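Local coordinates for decapping and exoribonuclease protein 1 (PDB 4GPS) that removes NAD and methylguanosine caps from RNA 5' ends and degrades RNA in the 5'-3' direction, using a divalent metal ion, at residues A[184-196]-A[365-377]. Sequence-based numbering, arbitrary orientation.
Sequences HIIDIIMCPFLDE and FYKFNPNVANDWF
The indole N-H of W376 is given to the backbone carbonyl of I188, with NE1 2.8 Å from O and an N-H...O angle of 167°. The oxygen lies in the plane of the indole, while the donor is tilted somewhat from the carbonyl plane. Near the end of helix 182-190, just ahead of the 3-10 segment 191-193, this bond ties the chain to helix 370-393 in the buried interior of the PD-(D/E)XK nuclease fold; the two helix segments cross at 106°, close to perpendicular. With CG anti to the backbone N (chi1 166°), the indole of W376 is held out toward the end of helix 182-190, which lets NE1 meet I188 O while P192 covers one face. CD of P192 makes a CH-pi contact 3.4 Å from the centroid of the five-membered ring of W376. F67 meets the same tryptophan edge-to-face.

Another corner of the proline ring, CB of P192, lies 3.5 Å from CE1 of Y366, and the P192 carbonyl oxygen points at the edge of that tyrosine. F193 reaches further across: the far rim of its ring comes down on the first turn of helix 370-393, CZ 3.4 Å from CA of A373. F193 CD2 lies 3.3 Å from F365 O, which sits at the edge of the ring, near its plane. The helix turn is capped by N369, whose OD1 accepts from N371 N on a lone pair. Outside the two segments, R309 of helix 305-319 hydrogen-bonds through NE to F193 O and makes a cation-pi contact with F365, bringing a third helix to the junction. At the opposite end of the contact I189 meets F377 obliquely, with its CG1 3.4 Å from CD2 of the phenylalanine and CD1 of the isoleucine 3.6 Å from that same ring atom.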
# COMPACT_ATOMS: atom_id res chain seq x y z
N HIS A 184 -5.05 -2.49 -3.65
CA HIS A 184 -6.40 -2.91 -3.24
C HIS A 184 -6.49 -3.34 -1.80
O HIS A 184 -7.57 -3.24 -1.21
CB HIS A 184 -6.94 -4.02 -4.12
CG HIS A 184 -6.96 -3.67 -5.57
ND1 HIS A 184 -7.41 -2.45 -6.02
CD2 HIS A 184 -6.53 -4.35 -6.66
CE1 HIS A 184 -7.24 -2.39 -7.33
NE2 HIS A 184 -6.71 -3.53 -7.74
N ILE A 185 -5.38 -3.82 -1.22
CA ILE A 185 -5.44 -4.21 0.17
C ILE A 185 -5.51 -2.87 0.92
O ILE A 185 -6.33 -2.68 1.80
CB ILE A 185 -4.20 -5.06 0.60
CG1 ILE A 185 -4.11 -6.36 -0.23
CG2 ILE A 185 -4.36 -5.45 2.04
CD1 ILE A 185 -5.39 -7.18 -0.19
N ILE A 186 -4.67 -1.92 0.54
CA ILE A 186 -4.75 -0.64 1.18
C ILE A 186 -6.20 -0.07 1.07
O ILE A 186 -6.77 0.38 2.07
CB ILE A 186 -3.72 0.36 0.58
CG1 ILE A 186 -2.31 -0.10 0.93
CG2 ILE A 186 -3.93 1.78 1.14
CD1 ILE A 186 -1.27 0.43 -0.03
N ASP A 187 -6.81 -0.12 -0.12
CA ASP A 187 -8.16 0.43 -0.29
C ASP A 187 -9.15 -0.20 0.68
O ASP A 187 -9.98 0.50 1.26
CB ASP A 187 -8.74 0.23 -1.71
CG ASP A 187 -8.04 1.05 -2.79
OD1 ASP A 187 -7.62 2.21 -2.53
OD2 ASP A 187 -7.93 0.52 -3.93
N ILE A 188 -9.09 -1.51 0.83
CA ILE A 188 -9.99 -2.21 1.71
C ILE A 188 -9.78 -1.81 3.16
O ILE A 188 -10.75 -1.64 3.88
CB ILE A 188 -9.82 -3.72 1.57
CG1 ILE A 188 -10.36 -4.17 0.21
CG2 ILE A 188 -10.50 -4.44 2.76
CD1 ILE A 188 -9.75 -5.48 -0.29
N ILE A 189 -8.53 -1.65 3.60
CA ILE A 189 -8.28 -1.28 4.98
C ILE A 189 -8.74 0.16 5.22
O ILE A 189 -9.15 0.51 6.33
CB ILE A 189 -6.78 -1.43 5.33
CG1 ILE A 189 -6.37 -2.89 5.21
CG2 ILE A 189 -6.49 -0.96 6.75
CD1 ILE A 189 -4.84 -3.07 5.02
N MET A 190 -8.67 0.99 4.18
CA MET A 190 -9.03 2.40 4.28
C MET A 190 -10.52 2.74 4.34
O MET A 190 -10.87 3.89 4.63
CB MET A 190 -8.38 3.19 3.13
CG MET A 190 -6.89 3.48 3.35
SD MET A 190 -6.50 4.53 4.82
CE MET A 190 -6.86 6.20 4.08
N CYS A 191 -11.40 1.78 4.06
CA CYS A 191 -12.85 2.06 4.05
C CYS A 191 -13.37 2.91 5.20
O CYS A 191 -14.00 3.93 4.98
CB CYS A 191 -13.66 0.76 3.94
SG CYS A 191 -13.49 -0.01 2.32
N PRO A 192 -13.08 2.53 6.45
CA PRO A 192 -13.62 3.38 7.53
C PRO A 192 -13.01 4.76 7.68
O PRO A 192 -13.47 5.57 8.49
CB PRO A 192 -13.43 2.53 8.79
CG PRO A 192 -12.38 1.56 8.44
CD PRO A 192 -12.53 1.27 6.97
N PHE A 193 -11.98 5.05 6.90
CA PHE A 193 -11.38 6.35 7.04
C PHE A 193 -11.68 7.27 5.85
O PHE A 193 -11.17 8.39 5.80
CB PHE A 193 -9.88 6.20 7.30
CG PHE A 193 -9.56 5.16 8.34
CD1 PHE A 193 -9.33 3.83 7.97
CD2 PHE A 193 -9.58 5.47 9.68
CE1 PHE A 193 -9.14 2.83 8.92
CE2 PHE A 193 -9.38 4.48 10.65
CZ PHE A 193 -9.17 3.15 10.27
N LEU A 194 -12.52 6.80 4.92
CA LEU A 194 -12.87 7.57 3.73
C LEU A 194 -14.34 7.96 3.62
O LEU A 194 -15.23 7.37 4.24
CB LEU A 194 -12.50 6.79 2.47
CG LEU A 194 -11.03 6.45 2.26
CD1 LEU A 194 -10.92 5.49 1.07
CD2 LEU A 194 -10.22 7.73 2.07
N ASP A 195 -14.59 8.96 2.77
CA ASP A 195 -15.92 9.47 2.51
C ASP A 195 -16.42 9.00 1.15
O ASP A 195 -17.43 9.49 0.66
CB ASP A 195 -15.87 11.00 2.53
CG ASP A 195 -17.13 11.59 3.08
OD1 ASP A 195 -17.36 12.81 2.86
OD2 ASP A 195 -17.89 10.83 3.74
N GLU A 196 -15.70 8.07 0.53
CA GLU A 196 -16.09 7.52 -0.77
C GLU A 196 -16.22 6.01 -0.54
O GLU A 196 -15.63 5.47 0.39
CB GLU A 196 -15.02 7.73 -1.85
CG GLU A 196 -14.32 9.09 -1.90
CD GLU A 196 -15.17 10.20 -2.49
OE1 GLU A 196 -14.58 11.27 -2.79
OE2 GLU A 196 -16.41 10.04 -2.65
N PHE A 365 -13.94 9.95 11.33
CA PHE A 365 -13.37 8.67 10.83
C PHE A 365 -12.47 7.87 11.78
O PHE A 365 -11.30 7.60 11.49
CB PHE A 365 -12.59 8.94 9.53
CG PHE A 365 -13.36 9.73 8.57
CD1 PHE A 365 -13.41 11.12 8.69
CD2 PHE A 365 -14.19 9.09 7.64
CE1 PHE A 365 -14.29 11.89 7.90
CE2 PHE A 365 -15.08 9.83 6.85
CZ PHE A 365 -15.14 11.24 6.98
N TYR A 366 -13.04 7.47 12.91
CA TYR A 366 -12.32 6.71 13.91
C TYR A 366 -11.02 7.40 14.25
O TYR A 366 -10.06 6.75 14.65
CB TYR A 366 -12.06 5.29 13.40
CG TYR A 366 -13.34 4.61 13.05
CD1 TYR A 366 -13.85 4.67 11.76
CD2 TYR A 366 -14.09 3.96 14.03
CE1 TYR A 366 -15.08 4.10 11.44
CE2 TYR A 366 -15.34 3.39 13.73
CZ TYR A 366 -15.84 3.46 12.43
OH TYR A 366 -17.07 2.91 12.13
N LYS A 367 -11.00 8.72 14.11
CA LYS A 367 -9.80 9.53 14.36
C LYS A 367 -8.54 8.97 13.67
O LYS A 367 -7.42 9.13 14.17
CB LYS A 367 -9.55 9.68 15.86
CG LYS A 367 -10.67 10.39 16.59
CD LYS A 367 -10.28 10.68 18.02
CE LYS A 367 -11.21 11.69 18.67
NZ LYS A 367 -10.58 12.24 19.91
N PHE A 368 -8.73 8.33 12.51
CA PHE A 368 -7.62 7.76 11.72
C PHE A 368 -6.60 7.02 12.61
O PHE A 368 -5.38 7.16 12.47
CB PHE A 368 -6.91 8.87 10.94
CG PHE A 368 -7.83 9.79 10.18
CD1 PHE A 368 -8.28 10.98 10.76
CD2 PHE A 368 -8.26 9.46 8.89
CE1 PHE A 368 -9.15 11.83 10.06
CE2 PHE A 368 -9.13 10.29 8.20
CZ PHE A 368 -9.58 11.49 8.79
N ASN A 369 -7.11 6.20 13.51
CA ASN A 369 -6.24 5.46 14.40
C ASN A 369 -5.72 4.19 13.70
O ASN A 369 -6.51 3.33 13.31
CB ASN A 369 -7.01 5.10 15.68
CG ASN A 369 -6.11 4.62 16.80
OD1 ASN A 369 -5.24 3.76 16.61
ND2 ASN A 369 -6.32 5.16 17.98
N PRO A 370 -4.38 4.05 13.55
CA PRO A 370 -3.83 2.86 12.90
C PRO A 370 -4.28 1.57 13.60
O PRO A 370 -4.32 0.51 12.97
CB PRO A 370 -2.32 3.04 13.02
CG PRO A 370 -2.14 4.47 13.39
CD PRO A 370 -3.33 4.87 14.16
N ASN A 371 -4.61 1.65 14.89
CA ASN A 371 -5.02 0.45 15.61
C ASN A 371 -6.42 0.03 15.24
O ASN A 371 -6.71 -1.16 15.13
CB ASN A 371 -4.89 0.67 17.11
CG ASN A 371 -3.45 0.85 17.53
OD1 ASN A 371 -3.02 1.98 17.84
ND2 ASN A 371 -2.69 -0.25 17.53
N VAL A 372 -7.28 1.01 15.00
CA VAL A 372 -8.63 0.70 14.56
C VAL A 372 -8.52 0.17 13.11
O VAL A 372 -9.20 -0.78 12.75
CB VAL A 372 -9.51 1.97 14.63
CG1 VAL A 372 -10.85 1.75 13.96
CG2 VAL A 372 -9.69 2.33 16.10
N ALA A 373 -7.66 0.77 12.28
CA ALA A 373 -7.48 0.26 10.90
C ALA A 373 -7.09 -1.23 10.99
O ALA A 373 -7.61 -2.07 10.26
CB ALA A 373 -6.40 1.06 10.16
N ASN A 374 -6.17 -1.55 11.90
CA ASN A 374 -5.74 -2.92 12.11
C ASN A 374 -6.94 -3.81 12.52
O ASN A 374 -7.09 -4.92 12.03
CB ASN A 374 -4.65 -2.95 13.17
CG ASN A 374 -4.09 -4.32 13.36
OD1 ASN A 374 -3.82 -5.01 12.40
ND2 ASN A 374 -3.92 -4.73 14.60
N ASP A 375 -7.80 -3.33 13.42
CA ASP A 375 -8.96 -4.14 13.84
C ASP A 375 -9.90 -4.36 12.66
O ASP A 375 -10.39 -5.49 12.45
CB ASP A 375 -9.73 -3.48 14.98
CG ASP A 375 -8.96 -3.46 16.30
OD1 ASP A 375 -8.11 -4.35 16.56
OD2 ASP A 375 -9.23 -2.53 17.09
N TRP A 376 -10.15 -3.29 11.90
CA TRP A 376 -11.02 -3.34 10.73
C TRP A 376 -10.47 -4.37 9.73
O TRP A 376 -11.22 -5.17 9.15
CB TRP A 376 -11.06 -1.97 10.06
CG TRP A 376 -11.64 -2.03 8.68
CD1 TRP A 376 -10.97 -1.85 7.51
CD2 TRP A 376 -13.01 -2.29 8.32
NE1 TRP A 376 -11.83 -1.97 6.45
CE2 TRP A 376 -13.09 -2.24 6.92
CE3 TRP A 376 -14.18 -2.56 9.06
CZ2 TRP A 376 -14.29 -2.46 6.22
CZ3 TRP A 376 -15.37 -2.77 8.37
CH2 TRP A 376 -15.42 -2.72 6.96
N PHE A 377 -9.14 -4.31 9.53
CA PHE A 377 -8.42 -5.20 8.65
C PHE A 377 -8.73 -6.67 8.98
O PHE A 377 -9.10 -7.45 8.10
CB PHE A 377 -6.91 -4.95 8.80
CG PHE A 377 -6.04 -5.89 8.03
CD1 PHE A 377 -4.99 -6.54 8.65
CD2 PHE A 377 -6.20 -6.02 6.65
CE1 PHE A 377 -4.09 -7.30 7.90
CE2 PHE A 377 -5.31 -6.78 5.89
CZ PHE A 377 -4.25 -7.41 6.52